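Local coordinates for protein CofB (Escherichia coli, PDB 5AX6) that forms homotrimers as a minor pilin subunit of the type IVb pilus CFA/III and probably takes part in assembling that pilus, at residues K61-T66 against D179-E184. Residues are numbered along the deposited sequence; the frame is centred on the assembly and turned at random.
Sequences KDLNST and DIYVVE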
loop_
_atom_site.group_PDB
_atom_site.type_symbol
_atom_site.label_atom_id
_atom_site.label_comp_id
_atom_site.label_asym_id
_atom_site.label_seq_id
_atom_site.Cartn_x
_atom_site.Cartn_y
_atom_site.Cartn_z
ATOM N N LYS A 61 -35.656 21.410 18.793
ATOM C CA LYS A 61 -35.190 20.130 18.240
ATOM C C LYS A 61 -36.128 19.597 17.166
ATOM O O LYS A 61 -35.694 18.956 16.212
ATOM C CB LYS A 61 -35.039 19.082 19.344
ATOM C CG LYS A 61 -34.096 19.464 20.457
ATOM C CD LYS A 61 -33.987 18.303 21.427
ATOM C CE LYS A 61 -33.157 18.652 22.630
ATOM N NZ LYS A 61 -33.044 17.467 23.526
ATOM N N ASP A 62 -37.421 19.842 17.346
ATOM C CA ASP A 62 -38.423 19.508 16.342
ATOM C C ASP A 62 -38.385 20.559 15.233
ATOM O O ASP A 62 -38.506 21.748 15.511
ATOM C CB ASP A 62 -39.815 19.438 16.996
ATOM C CG ASP A 62 -40.904 18.924 16.054
ATOM O OD1 ASP A 62 -40.842 19.158 14.827
ATOM O OD2 ASP A 62 -41.851 18.291 16.564
ATOM N N LEU A 63 -38.205 20.125 13.989
ATOM C CA LEU A 63 -38.158 21.051 12.854
ATOM C C LEU A 63 -39.391 21.954 12.765
ATOM O O LEU A 63 -39.349 23.040 12.164
ATOM C CB LEU A 63 -38.000 20.276 11.550
ATOM C CG LEU A 63 -36.582 19.811 11.218
ATOM C CD1 LEU A 63 -36.620 18.720 10.147
ATOM C CD2 LEU A 63 -35.736 20.995 10.761
ATOM N N ASN A 64 -40.490 21.509 13.365
ATOM C CA ASN A 64 -41.744 22.235 13.246
ATOM C C ASN A 64 -42.039 23.134 14.439
ATOM O O ASN A 64 -43.036 23.850 14.446
ATOM C CB ASN A 64 -42.893 21.246 13.024
ATOM C CG ASN A 64 -42.745 20.492 11.725
ATOM O OD1 ASN A 64 -42.727 21.093 10.649
ATOM N ND2 ASN A 64 -42.616 19.172 11.810
ATOM N N SER A 65 -41.161 23.114 15.435
ATOM C CA SER A 65 -41.372 23.912 16.640
ATOM C C SER A 65 -40.971 25.355 16.412
ATOM O O SER A 65 -40.269 25.662 15.448
ATOM C CB SER A 65 -40.581 23.342 17.812
ATOM O OG SER A 65 -40.983 22.011 18.078
ATOM N N THR A 66 -41.415 26.234 17.312
ATOM C CA THR A 66 -41.130 27.662 17.217
ATOM C C THR A 66 -39.637 27.968 17.226
ATOM O O THR A 66 -38.913 27.497 18.101
ATOM C CB THR A 66 -41.744 28.429 18.383
ATOM O OG1 THR A 66 -43.055 27.919 18.651
ATOM C CG2 THR A 66 -41.798 29.925 18.055
ATOM N N ASP A 179 -33.562 19.266 5.918
ATOM C CA ASP A 179 -34.755 19.788 5.271
ATOM C C ASP A 179 -34.579 21.264 4.967
ATOM O O ASP A 179 -33.572 21.894 5.348
ATOM C CB ASP A 179 -36.015 19.572 6.127
ATOM C CG ASP A 179 -37.247 19.206 5.278
ATOM O OD1 ASP A 179 -37.433 19.784 4.177
ATOM O OD2 ASP A 179 -38.019 18.318 5.697
ATOM N N ILE A 180 -35.573 21.798 4.272
ATOM C CA ILE A 180 -35.589 23.184 3.850
ATOM C C ILE A 180 -36.970 23.733 4.136
ATOM O O ILE A 180 -37.953 23.187 3.654
ATOM C CB ILE A 180 -35.280 23.319 2.353
ATOM C CG1 ILE A 180 -33.871 22.792 2.056
ATOM C CG2 ILE A 180 -35.456 24.760 1.906
ATOM C CD1 ILE A 180 -33.565 22.671 0.577
ATOM N N TYR A 181 -37.042 24.796 4.929
ATOM C CA TYR A 181 -38.320 25.400 5.279
ATOM C C TYR A 181 -38.399 26.808 4.735
ATOM O O TYR A 181 -37.387 27.503 4.624
ATOM C CB TYR A 181 -38.523 25.431 6.800
ATOM C CG TYR A 181 -39.012 24.145 7.402
ATOM C CD1 TYR A 181 -40.300 24.042 7.906
ATOM C CD2 TYR A 181 -38.195 23.026 7.460
ATOM C CE1 TYR A 181 -40.756 22.859 8.467
ATOM C CE2 TYR A 181 -38.633 21.842 8.017
ATOM C CZ TYR A 181 -39.917 21.765 8.522
ATOM O OH TYR A 181 -40.357 20.585 9.074
ATOM N N VAL A 182 -39.614 27.236 4.410
ATOM C CA VAL A 182 -39.855 28.631 4.080
ATOM C C VAL A 182 -40.063 29.408 5.377
ATOM O O VAL A 182 -40.828 28.978 6.253
ATOM C CB VAL A 182 -41.082 28.791 3.162
ATOM C CG1 VAL A 182 -41.398 30.259 2.945
ATOM C CG2 VAL A 182 -40.843 28.087 1.838
ATOM N N VAL A 183 -39.375 30.536 5.519
ATOM C CA VAL A 183 -39.571 31.370 6.691
ATOM C C VAL A 183 -39.948 32.783 6.273
ATOM O O VAL A 183 -39.765 33.165 5.122
ATOM C CB VAL A 183 -38.317 31.381 7.599
ATOM C CG1 VAL A 183 -38.081 29.972 8.161
ATOM C CG2 VAL A 183 -37.080 31.881 6.842
ATOM N N GLU A 184 -40.499 33.543 7.209
ATOM C CA GLU A 184 -40.975 34.875 6.906
ATOM C C GLU A 184 -40.788 35.796 8.094
ATOM O O GLU A 184 -40.702 35.356 9.246
ATOM C CB GLU A 184 -42.458 34.838 6.499
ATOM C CG GLU A 184 -43.368 34.338 7.611
ATOM C CD GLU A 184 -44.833 34.231 7.201
ATOM O OE1 GLU A 184 -45.180 33.339 6.394
ATOM O OE2 GLU A 184 -45.642 35.043 7.701
#
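Tyr-181 reaches from strand 179-184 to the loop 61-66 and sets its phenol end against Leu-63. The dense part is here: CB of Leu-63 lies 3.4 Å from OH of Tyr-181. The carbonyl O of Leu-63 sits 3.8 Å above one face of the ring, displaced toward its rim. Both residues are buried. With CG of Leu-63 anti to its own carbonyl carbon (chi1 -80°), the leucine crosses the ring obliquely at its CE2 side, where CD2 of Leu-63 comes 4.1 Å from CE2 of Tyr-181. Its other branch, CD1, goes on to a light touch, 4.2 Å, on CB of Asp-179.

The more exposed edge is at Asn-64, whose amide end stands at the ring edge near the phenol oxygen with its plane 65° from the ring; Gln-48 of the second subunit packs against it. A type I turn from Asp-62 to Ser-65 shapes this loop, and OD1 of Asp-62 accepts from N of Asn-64 at 2.8 Å, an Asx turn. The phenol oxygen itself is hydrogen-bonded to OE1 of the same Gln-48, so the contact borders the trimer interface.

Arg-224 of strand 220-227 makes a cation-pi contact with the Tyr-181 ring and also bonds to O of Leu-63, tying to the sheet a loop that connects strands 37-42 and 75-76. Replacing Tyr-181 with alanine would probably open a gap beside Leu-63, leave Gln-48 of the second subunit without its phenol partner and take the ring away from Arg-224. Within the pilin domain, 179-185 is an inner strand of the antiparallel sheet, between 220-227 and 194-198.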